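PDB 4HH8: butyrophilin subfamily 1 member A1 from Bos taurus, which may take part in the secretion of milk-fat droplets and probably inhibits T-cell proliferation, its extracellular immunoglobulin domains being the part present here. Local coordinates for residues 13-21 against 110-119; 155-163 against 178-188. The protein carries 1 engineered substitution. One frame throughout, in Å; residues are numbered along the deposited sequence.

Interaction 1. Residues 13-21 against 110-119. Unlike the reference sequence in segment 13-21: P21 (reference Gln).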
loop_
_atom_site.group_PDB
_atom_site.type_symbol
_atom_site.label_atom_id
_atom_site.label_comp_id
_atom_site.label_asym_id
_atom_site.label_seq_id
_atom_site.Cartn_x
_atom_site.Cartn_y
_atom_site.Cartn_z
ATOM N N ALA A 13 -24.120 -6.174 23.810
ATOM C CA ALA A 13 -24.588 -5.028 22.949
ATOM C C ALA A 13 -25.654 -5.435 21.913
ATOM O O ALA A 13 -25.608 -6.528 21.326
ATOM C CB ALA A 13 -23.405 -4.331 22.269
ATOM N N PRO A 14 -26.637 -4.560 21.691
ATOM C CA PRO A 14 -27.689 -4.888 20.738
ATOM C C PRO A 14 -27.314 -4.602 19.261
ATOM O O PRO A 14 -28.182 -4.412 18.429
ATOM C CB PRO A 14 -28.841 -3.985 21.198
ATOM C CG PRO A 14 -28.158 -2.782 21.835
ATOM C CD PRO A 14 -26.885 -3.297 22.421
ATOM N N PHE A 15 -26.020 -4.590 18.948
ATOM C CA PHE A 15 -25.544 -4.363 17.590
ATOM C C PHE A 15 -24.151 -4.930 17.432
ATOM O O PHE A 15 -23.426 -5.096 18.418
ATOM C CB PHE A 15 -25.508 -2.858 17.265
ATOM C CG PHE A 15 -24.611 -2.039 18.173
ATOM C CD1 PHE A 15 -23.231 -2.008 17.988
ATOM C CD2 PHE A 15 -25.156 -1.269 19.192
ATOM C CE1 PHE A 15 -22.403 -1.231 18.817
ATOM C CE2 PHE A 15 -24.335 -0.475 20.027
ATOM C CZ PHE A 15 -22.964 -0.464 19.834
ATOM N N ASP A 16 -23.776 -5.210 16.189
ATOM C CA ASP A 16 -22.373 -5.494 15.887
ATOM C C ASP A 16 -21.810 -4.500 14.878
ATOM O O ASP A 16 -22.538 -3.746 14.210
ATOM C CB ASP A 16 -22.151 -6.952 15.410
ATOM C CG ASP A 16 -22.522 -7.987 16.483
ATOM O OD1 ASP A 16 -21.905 -7.973 17.587
ATOM O OD2 ASP A 16 -23.448 -8.809 16.222
ATOM N N VAL A 17 -20.492 -4.511 14.807
ATOM C CA VAL A 17 -19.725 -3.646 13.933
ATOM C C VAL A 17 -18.957 -4.591 13.018
ATOM O O VAL A 17 -18.214 -5.424 13.493
ATOM C CB VAL A 17 -18.744 -2.772 14.738
ATOM C CG1 VAL A 17 -17.740 -2.106 13.800
ATOM C CG2 VAL A 17 -19.484 -1.743 15.511
ATOM N N ILE A 18 -19.157 -4.442 11.713
ATOM C CA ILE A 18 -18.521 -5.282 10.720
ATOM C C ILE A 18 -17.478 -4.514 9.918
ATOM O O ILE A 18 -17.770 -3.445 9.405
ATOM C CB ILE A 18 -19.575 -5.835 9.719
ATOM C CG1 ILE A 18 -20.826 -6.312 10.451
ATOM C CG2 ILE A 18 -18.981 -7.013 8.913
ATOM C CD1 ILE A 18 -21.947 -6.752 9.517
ATOM N N GLY A 19 -16.273 -5.060 9.777
ATOM C CA GLY A 19 -15.278 -4.458 8.889
ATOM C C GLY A 19 -15.371 -5.024 7.476
ATOM O O GLY A 19 -16.161 -5.926 7.226
ATOM N N PRO A 20 -14.582 -4.493 6.529
ATOM C CA PRO A 20 -14.706 -5.030 5.152
ATOM C C PRO A 20 -14.240 -6.483 5.007
ATOM O O PRO A 20 -13.394 -6.935 5.787
ATOM C CB PRO A 20 -13.813 -4.100 4.310
ATOM C CG PRO A 20 -13.369 -2.975 5.254
ATOM C CD PRO A 20 -13.527 -3.467 6.651
ATOM N N PRO A 21 -14.777 -7.213 3.994
ATOM C CA PRO A 21 -14.317 -8.588 3.677
ATOM C C PRO A 21 -12.802 -8.647 3.499
ATOM O O PRO A 21 -12.143 -9.595 3.967
ATOM C CB PRO A 21 -14.974 -8.887 2.318
ATOM C CG PRO A 21 -16.124 -7.935 2.201
ATOM C CD PRO A 21 -15.840 -6.747 3.074
ATOM N N CYS A 110 -12.096 0.038 14.058
ATOM C CA CYS A 110 -13.238 0.964 14.093
ATOM C C CYS A 110 -14.152 0.625 15.242
ATOM O O CYS A 110 -14.694 -0.483 15.308
ATOM C CB CYS A 110 -14.029 0.927 12.800
ATOM S SG CYS A 110 -14.604 -0.755 12.369
ATOM N N PHE A 111 -14.357 1.609 16.109
ATOM C CA PHE A 111 -15.106 1.447 17.334
ATOM C C PHE A 111 -16.347 2.352 17.295
ATOM O O PHE A 111 -16.239 3.543 16.999
ATOM C CB PHE A 111 -14.157 1.831 18.462
ATOM C CG PHE A 111 -14.748 1.788 19.830
ATOM C CD1 PHE A 111 -14.785 0.589 20.552
ATOM C CD2 PHE A 111 -15.178 2.959 20.448
ATOM C CE1 PHE A 111 -15.294 0.559 21.845
ATOM C CE2 PHE A 111 -15.691 2.950 21.732
ATOM C CZ PHE A 111 -15.748 1.745 22.441
ATOM N N PHE A 112 -17.508 1.759 17.575
ATOM C CA PHE A 112 -18.810 2.432 17.631
ATOM C C PHE A 112 -19.321 2.315 19.061
ATOM O O PHE A 112 -19.397 1.211 19.566
ATOM C CB PHE A 112 -19.830 1.706 16.766
ATOM C CG PHE A 112 -19.670 1.917 15.308
ATOM C CD1 PHE A 112 -20.676 2.524 14.578
ATOM C CD2 PHE A 112 -18.541 1.473 14.641
ATOM C CE1 PHE A 112 -20.543 2.701 13.204
ATOM C CE2 PHE A 112 -18.395 1.666 13.274
ATOM C CZ PHE A 112 -19.381 2.272 12.559
ATOM N N ARG A 113 -19.700 3.428 19.691
ATOM C CA ARG A 113 -20.272 3.389 21.040
ATOM C C ARG A 113 -21.546 4.217 21.184
ATOM O O ARG A 113 -21.589 5.375 20.766
ATOM C CB ARG A 113 -19.267 3.845 22.111
ATOM C CG ARG A 113 -19.956 4.281 23.458
ATOM C CD ARG A 113 -18.991 4.791 24.528
ATOM N NE ARG A 113 -18.173 3.685 25.005
ATOM C CZ ARG A 113 -17.233 3.767 25.947
ATOM N NH1 ARG A 113 -16.959 4.930 26.562
ATOM N NH2 ARG A 113 -16.553 2.670 26.275
ATOM N N GLN A 114 -22.569 3.611 21.786
ATOM C CA GLN A 114 -23.742 4.332 22.275
ATOM C C GLN A 114 -23.923 4.026 23.768
ATOM O O GLN A 114 -24.195 2.888 24.152
ATOM C CB GLN A 114 -24.991 3.976 21.473
ATOM C CG GLN A 114 -26.031 5.091 21.434
ATOM C CD GLN A 114 -27.225 4.732 20.543
ATOM O OE1 GLN A 114 -27.889 3.696 20.742
ATOM N NE2 GLN A 114 -27.497 5.580 19.547
ATOM N N ASP A 115 -23.748 5.064 24.590
ATOM C CA ASP A 115 -23.647 4.960 26.057
ATOM C C ASP A 115 -22.744 3.827 26.545
ATOM O O ASP A 115 -21.512 3.940 26.501
ATOM C CB ASP A 115 -25.021 4.846 26.710
ATOM C CG ASP A 115 -25.945 5.967 26.319
ATOM O OD1 ASP A 115 -25.545 7.157 26.411
ATOM O OD2 ASP A 115 -27.091 5.655 25.937
ATOM N N GLU A 116 -23.374 2.743 27.001
ATOM C CA GLU A 116 -22.691 1.590 27.611
ATOM C C GLU A 116 -22.404 0.452 26.620
ATOM O O GLU A 116 -21.625 -0.472 26.914
ATOM C CB GLU A 116 -23.538 1.051 28.784
ATOM C CG GLU A 116 -25.063 1.118 28.511
ATOM C CD GLU A 116 -25.916 0.201 29.400
ATOM O OE1 GLU A 116 -25.391 -0.400 30.377
ATOM O OE2 GLU A 116 -27.133 0.086 29.108
ATOM N N ASN A 117 -23.064 0.500 25.467
ATOM C CA ASN A 117 -22.894 -0.514 24.429
ATOM C C ASN A 117 -21.826 -0.088 23.415
ATOM O O ASN A 117 -21.939 0.957 22.768
ATOM C CB ASN A 117 -24.213 -0.761 23.691
ATOM C CG ASN A 117 -25.405 -1.011 24.632
ATOM O OD1 ASN A 117 -25.344 -1.837 25.533
ATOM N ND2 ASN A 117 -26.501 -0.318 24.381
ATOM N N TYR A 118 -20.788 -0.900 23.286
ATOM C CA TYR A 118 -19.775 -0.677 22.268
ATOM C C TYR A 118 -19.454 -1.970 21.542
ATOM O O TYR A 118 -19.632 -3.059 22.094
ATOM C CB TYR A 118 -18.502 -0.084 22.871
ATOM C CG TYR A 118 -17.943 -0.881 24.038
ATOM C CD1 TYR A 118 -16.906 -1.804 23.858
ATOM C CD2 TYR A 118 -18.456 -0.705 25.332
ATOM C CE1 TYR A 118 -16.391 -2.547 24.947
ATOM C CE2 TYR A 118 -17.961 -1.438 26.421
ATOM C CZ TYR A 118 -16.931 -2.352 26.228
ATOM O OH TYR A 118 -16.456 -3.051 27.326
ATOM N N GLU A 119 -18.989 -1.831 20.301
ATOM C CA GLU A 119 -18.465 -2.937 19.521
ATOM C C GLU A 119 -17.416 -2.409 18.542
ATOM O O GLU A 119 -17.344 -1.203 18.287
ATOM C CB GLU A 119 -19.589 -3.678 18.789
ATOM C CG GLU A 119 -19.127 -4.919 18.006
ATOM C CD GLU A 119 -18.508 -5.998 18.885
ATOM O OE1 GLU A 119 -19.288 -6.744 19.516
ATOM O OE2 GLU A 119 -17.250 -6.100 18.935
#
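F15 drops its ring against the hairpin that joins strands 106-114 and 117-128, just behind its type II' turn (Q114 to N117). Its CG lies between the backbone N and the carbonyl carbon (chi1 60°), and this turns the ring so that its far edge meets two backbone carbonyls: CZ is 3.4 Å from N117 O, and CE1 lies near F112 O, each close to the ring plane. The hairpin's own ladder already uses both oxygens, F112 O taking the N-H of E119 and N117 O that of Q114. F15 CE1 also touches E119 CB at 3.7 Å, while L38 and M47 add hydrophobic neighbours. Cutting F15 back to an alanine is likely to open a gap between N117, E119 and M47 and take the apolar cover off this end of the hairpin.

Two residues on, V17 splits its branches. V17 CG1 goes to SG of C110 at 3.7 Å, beside the disulfide to C36; V17 CG2 rests against CD2 of F112 at 3.5 Å. At the outer end P14 lays CD against CG of the N117 amide, 3.5 Å away, the two side chains meeting at about a right angle. E119 keeps CG anti to its backbone N (chi1 -176°), which sets CG 3.5 Å from V17 N; the bend at chi2 then turns the carboxylate toward D16, E119 OE1 lying 3.5 Å from D16 OD1.

The first strand of this V-set domain is thus packed on the hairpin of the facing sheet by van der Waals contact, with backbone bonding kept to each segment's own sheet. The D16 and E119 carboxylates, both acceptors, are likely to repel unless solvent screens them or one takes up a proton, so cohesion here probably rests on the apolar contacts of F15 and V17.

Interaction 2. Residues 155-163 against 178-188; sequences WYPEPQVQW and RNPDEEGLFTV
The end of strand 146-155, the turn after it and the start of strand 160-165 run from one sheet to the other in the second immunoglobulin domain, and they pack here against the hairpin of strands 175-180 and 186-194. W155 and F186 make an antiparallel hydrogen-bonded pair: W155 N gives a nearly straight bond to F186 O (2.9 Å, 176°), and F186 N returns one to W155 O at 2.7 Å.

Beyond this bridge the turn, with a cis peptide before P157, curls round the F186 ring. E158 CG sits over one face, 4.1 Å from the centroid as a CH-pi contact, and the bend of its chain at chi2 stacks the carboxylate nearly parallel to the ring, its CD near CZ and CE2 of F186. G184 O lies off toward the rim on the opposite face. The Y156 ring is close to parallel with that of F186 but slid well aside, Y156 CD1 touching F186 CE2 at 3.8 Å.

R178 reaches across with an extended chain and grips P159 O side-on, NE at 3.0 Å and NH2 at 2.7 Å, with the oxygen almost in the guanidinium plane. Its NH1 forms a salt bridge with E176. Next along the strand, V161 CG2 meets V188 CG2 at 3.5 Å, an apolar contact between the two sheets.

Two donors on one carbonyl fix the rotation of the guanidinium and satisfy P159 O; E176 probably offsets much of the arginine's charge, leaving the turn held by polar bonds at its two ends and by F186 between them.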
loop_
_atom_site.group_PDB
_atom_site.type_symbol
_atom_site.label_atom_id
_atom_site.label_comp_id
_atom_site.label_asym_id
_atom_site.label_seq_id
_atom_site.Cartn_x
_atom_site.Cartn_y
_atom_site.Cartn_z
ATOM N N TRP A 155 8.946 2.210 -5.204
ATOM C CA TRP A 155 7.931 1.169 -5.116
ATOM C C TRP A 155 7.523 0.975 -3.698
ATOM O O TRP A 155 8.343 1.090 -2.809
ATOM C CB TRP A 155 8.452 -0.153 -5.668
ATOM C CG TRP A 155 8.856 -0.027 -7.067
ATOM C CD1 TRP A 155 10.020 0.536 -7.532
ATOM C CD2 TRP A 155 8.085 -0.387 -8.218
ATOM N NE1 TRP A 155 10.026 0.505 -8.901
ATOM C CE2 TRP A 155 8.858 -0.058 -9.351
ATOM C CE3 TRP A 155 6.842 -1.019 -8.402
ATOM C CZ2 TRP A 155 8.409 -0.293 -10.658
ATOM C CZ3 TRP A 155 6.405 -1.264 -9.702
ATOM C CH2 TRP A 155 7.170 -0.871 -10.810
ATOM N N TYR A 156 6.257 0.651 -3.489
ATOM C CA TYR A 156 5.826 0.245 -2.186
ATOM C C TYR A 156 4.748 -0.821 -2.350
ATOM O O TYR A 156 3.873 -0.666 -3.188
ATOM C CB TYR A 156 5.365 1.455 -1.331
ATOM C CG TYR A 156 5.255 1.040 0.110
ATOM C CD1 TYR A 156 6.366 1.116 0.968
ATOM C CD2 TYR A 156 4.080 0.475 0.595
ATOM C CE1 TYR A 156 6.273 0.690 2.290
ATOM C CE2 TYR A 156 3.988 0.036 1.913
ATOM C CZ TYR A 156 5.084 0.137 2.736
ATOM O OH TYR A 156 4.970 -0.301 4.024
ATOM N N PRO A 157 4.830 -1.944 -1.617
ATOM C CA PRO A 157 5.910 -2.347 -0.718
ATOM C C PRO A 157 7.093 -2.854 -1.545
ATOM O O PRO A 157 7.278 -2.404 -2.689
ATOM C CB PRO A 157 5.247 -3.458 0.159
ATOM C CG PRO A 157 4.205 -4.158 -0.886
ATOM C CD PRO A 157 3.708 -2.931 -1.659
ATOM N N GLU A 158 7.919 -3.744 -0.975
ATOM C CA GLU A 158 9.017 -4.347 -1.711
ATOM C C GLU A 158 8.486 -4.902 -3.045
ATOM O O GLU A 158 7.578 -5.725 -3.054
ATOM C CB GLU A 158 9.656 -5.476 -0.890
ATOM C CG GLU A 158 10.411 -5.001 0.380
ATOM C CD GLU A 158 9.510 -4.880 1.652
ATOM O OE1 GLU A 158 8.267 -4.765 1.573
ATOM O OE2 GLU A 158 10.054 -4.932 2.758
ATOM N N PRO A 159 9.050 -4.451 -4.162
ATOM C CA PRO A 159 8.637 -4.908 -5.492
ATOM C C PRO A 159 9.430 -6.185 -5.917
ATOM O O PRO A 159 10.511 -6.466 -5.384
ATOM C CB PRO A 159 9.024 -3.710 -6.376
ATOM C CG PRO A 159 10.343 -3.265 -5.704
ATOM C CD PRO A 159 10.087 -3.389 -4.247
ATOM N N GLN A 160 8.884 -6.944 -6.853
ATOM C CA GLN A 160 9.509 -8.170 -7.315
ATOM C C GLN A 160 10.215 -7.857 -8.609
ATOM O O GLN A 160 9.745 -7.030 -9.384
ATOM C CB GLN A 160 8.427 -9.248 -7.521
ATOM C CG GLN A 160 8.763 -10.463 -8.471
ATOM C CD GLN A 160 7.514 -11.321 -8.777
ATOM O OE1 GLN A 160 6.980 -11.299 -9.879
ATOM N NE2 GLN A 160 7.027 -12.026 -7.780
ATOM N N VAL A 161 11.365 -8.491 -8.811
ATOM C CA VAL A 161 12.154 -8.360 -10.011
ATOM C C VAL A 161 12.046 -9.694 -10.776
ATOM O O VAL A 161 12.160 -10.732 -10.176
ATOM C CB VAL A 161 13.626 -8.120 -9.665
ATOM C CG1 VAL A 161 14.459 -7.978 -10.917
ATOM C CG2 VAL A 161 13.819 -6.843 -8.741
ATOM N N GLN A 162 11.836 -9.656 -12.094
ATOM C CA GLN A 162 11.810 -10.870 -12.899
ATOM C C GLN A 162 12.648 -10.616 -14.150
ATOM O O GLN A 162 12.436 -9.641 -14.848
ATOM C CB GLN A 162 10.340 -11.276 -13.211
ATOM C CG GLN A 162 10.101 -12.281 -14.366
ATOM C CD GLN A 162 8.670 -12.134 -15.034
ATOM O OE1 GLN A 162 8.312 -11.079 -15.624
ATOM N NE2 GLN A 162 7.881 -13.200 -14.954
ATOM N N TRP A 163 13.627 -11.460 -14.402
ATOM C CA TRP A 163 14.370 -11.421 -15.657
ATOM C C TRP A 163 13.829 -12.468 -16.610
ATOM O O TRP A 163 13.560 -13.584 -16.200
ATOM C CB TRP A 163 15.848 -11.729 -15.434
ATOM C CG TRP A 163 16.528 -10.784 -14.527
ATOM C CD1 TRP A 163 16.589 -10.853 -13.153
ATOM C CD2 TRP A 163 17.238 -9.617 -14.905
ATOM N NE1 TRP A 163 17.313 -9.810 -12.663
ATOM C CE2 TRP A 163 17.717 -9.022 -13.718
ATOM C CE3 TRP A 163 17.550 -9.019 -16.146
ATOM C CZ2 TRP A 163 18.506 -7.878 -13.724
ATOM C CZ3 TRP A 163 18.341 -7.854 -16.149
ATOM C CH2 TRP A 163 18.793 -7.299 -14.935
ATOM N N ARG A 178 17.176 -3.600 -2.015
ATOM C CA ARG A 178 16.113 -2.641 -1.856
ATOM C C ARG A 178 16.423 -1.672 -0.701
ATOM O O ARG A 178 16.816 -2.090 0.334
ATOM C CB ARG A 178 14.789 -3.371 -1.597
ATOM C CG ARG A 178 14.287 -4.099 -2.820
ATOM C CD ARG A 178 13.288 -5.154 -2.478
ATOM N NE ARG A 178 12.858 -5.920 -3.643
ATOM C CZ ARG A 178 13.534 -6.946 -4.186
ATOM N NH1 ARG A 178 14.702 -7.373 -3.675
ATOM N NH2 ARG A 178 13.008 -7.582 -5.216
ATOM N N ASN A 179 16.188 -0.392 -0.910
ATOM C CA ASN A 179 16.503 0.641 0.068
ATOM C C ASN A 179 15.413 1.710 0.083
ATOM O O ASN A 179 15.172 2.348 -0.949
ATOM C CB ASN A 179 17.838 1.327 -0.258
ATOM C CG ASN A 179 17.999 2.667 0.490
ATOM O OD1 ASN A 179 18.315 2.694 1.702
ATOM N ND2 ASN A 179 17.756 3.791 -0.224
ATOM N N PRO A 180 14.758 1.911 1.246
ATOM C CA PRO A 180 13.618 2.841 1.305
ATOM C C PRO A 180 14.071 4.287 1.251
ATOM O O PRO A 180 15.073 4.623 1.856
ATOM C CB PRO A 180 12.968 2.532 2.651
ATOM C CG PRO A 180 14.115 1.936 3.538
ATOM C CD PRO A 180 15.119 1.314 2.556
ATOM N N ASP A 181 13.369 5.142 0.516
ATOM C CA ASP A 181 13.691 6.585 0.520
ATOM C C ASP A 181 13.199 7.238 1.815
ATOM O O ASP A 181 12.795 6.521 2.763
ATOM C CB ASP A 181 13.237 7.280 -0.764
ATOM C CG ASP A 181 11.736 7.508 -0.848
ATOM O OD1 ASP A 181 10.989 7.286 0.112
ATOM O OD2 ASP A 181 11.287 7.967 -1.922
ATOM N N GLU A 182 13.225 8.568 1.891
ATOM C CA GLU A 182 12.773 9.231 3.132
ATOM C C GLU A 182 11.274 9.014 3.404
ATOM O O GLU A 182 10.850 9.026 4.553
ATOM C CB GLU A 182 13.107 10.738 3.178
ATOM C CG GLU A 182 13.225 11.231 4.659
ATOM C CD GLU A 182 13.242 12.775 4.844
ATOM O OE1 GLU A 182 14.224 13.279 5.457
ATOM O OE2 GLU A 182 12.283 13.483 4.402
ATOM N N GLU A 183 10.485 8.818 2.355
ATOM C CA GLU A 183 9.036 8.571 2.515
ATOM C C GLU A 183 8.736 7.069 2.566
ATOM O O GLU A 183 7.575 6.657 2.443
ATOM C CB GLU A 183 8.222 9.236 1.388
ATOM C CG GLU A 183 8.608 10.696 1.067
ATOM C CD GLU A 183 9.499 10.818 -0.184
ATOM O OE1 GLU A 183 9.278 10.068 -1.206
ATOM O OE2 GLU A 183 10.416 11.687 -0.143
ATOM N N GLY A 184 9.790 6.258 2.721
ATOM C CA GLY A 184 9.635 4.793 2.880
ATOM C C GLY A 184 9.486 3.991 1.574
ATOM O O GLY A 184 9.174 2.801 1.613
ATOM N N LEU A 185 9.694 4.625 0.417
ATOM C CA LEU A 185 9.511 3.950 -0.882
ATOM C C LEU A 185 10.807 3.284 -1.331
ATOM O O LEU A 185 11.876 3.891 -1.253
ATOM C CB LEU A 185 9.069 4.945 -1.934
ATOM C CG LEU A 185 7.854 5.816 -1.578
ATOM C CD1 LEU A 185 7.519 6.870 -2.678
ATOM C CD2 LEU A 185 6.649 4.924 -1.275
ATOM N N PHE A 186 10.695 2.058 -1.841
ATOM C CA PHE A 186 11.856 1.269 -2.218
ATOM C C PHE A 186 12.424 1.592 -3.589
ATOM O O PHE A 186 11.693 1.735 -4.579
ATOM C CB PHE A 186 11.571 -0.230 -2.076
ATOM C CG PHE A 186 11.186 -0.611 -0.689
ATOM C CD1 PHE A 186 12.166 -0.796 0.286
ATOM C CD2 PHE A 186 9.860 -0.720 -0.327
ATOM C CE1 PHE A 186 11.818 -1.151 1.610
ATOM C CE2 PHE A 186 9.490 -1.038 1.030
ATOM C CZ PHE A 186 10.477 -1.262 1.980
ATOM N N THR A 187 13.742 1.789 -3.580
ATOM C CA THR A 187 14.574 1.739 -4.769
ATOM C C THR A 187 15.116 0.319 -4.870
ATOM O O THR A 187 15.501 -0.284 -3.865
ATOM C CB THR A 187 15.696 2.831 -4.714
ATOM O OG1 THR A 187 15.066 4.104 -4.832
ATOM C CG2 THR A 187 16.663 2.718 -5.855
ATOM N N VAL A 188 15.044 -0.244 -6.074
ATOM C CA VAL A 188 15.410 -1.633 -6.275
ATOM C C VAL A 188 16.569 -1.733 -7.256
ATOM O O VAL A 188 16.540 -1.117 -8.297
ATOM C CB VAL A 188 14.174 -2.510 -6.751
ATOM C CG1 VAL A 188 13.651 -2.061 -8.100
ATOM C CG2 VAL A 188 14.550 -4.037 -6.773
#

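In the fold
From the N terminus, residues 13-21 wait for partners at 110-119, so interaction 1 closes a loop of 88 residues that takes in most of the V-set domain, including C36, the disulfide mate of C110. The chain runs through strand 117-128 into the second domain, where interaction 2 closes a much shorter loop of 14 residues. The two are in series, neither nesting nor crossing, with centres about 38 Å apart. Interaction 1 packs one sheet of its sandwich on the other; interaction 2 joins neighbouring strands of one sheet through W155 and F186 and reaches the facing sheet where strand 160-165 begins. It also borders the domain junction, Y156 touching A102 and bonding through its backbone to A129.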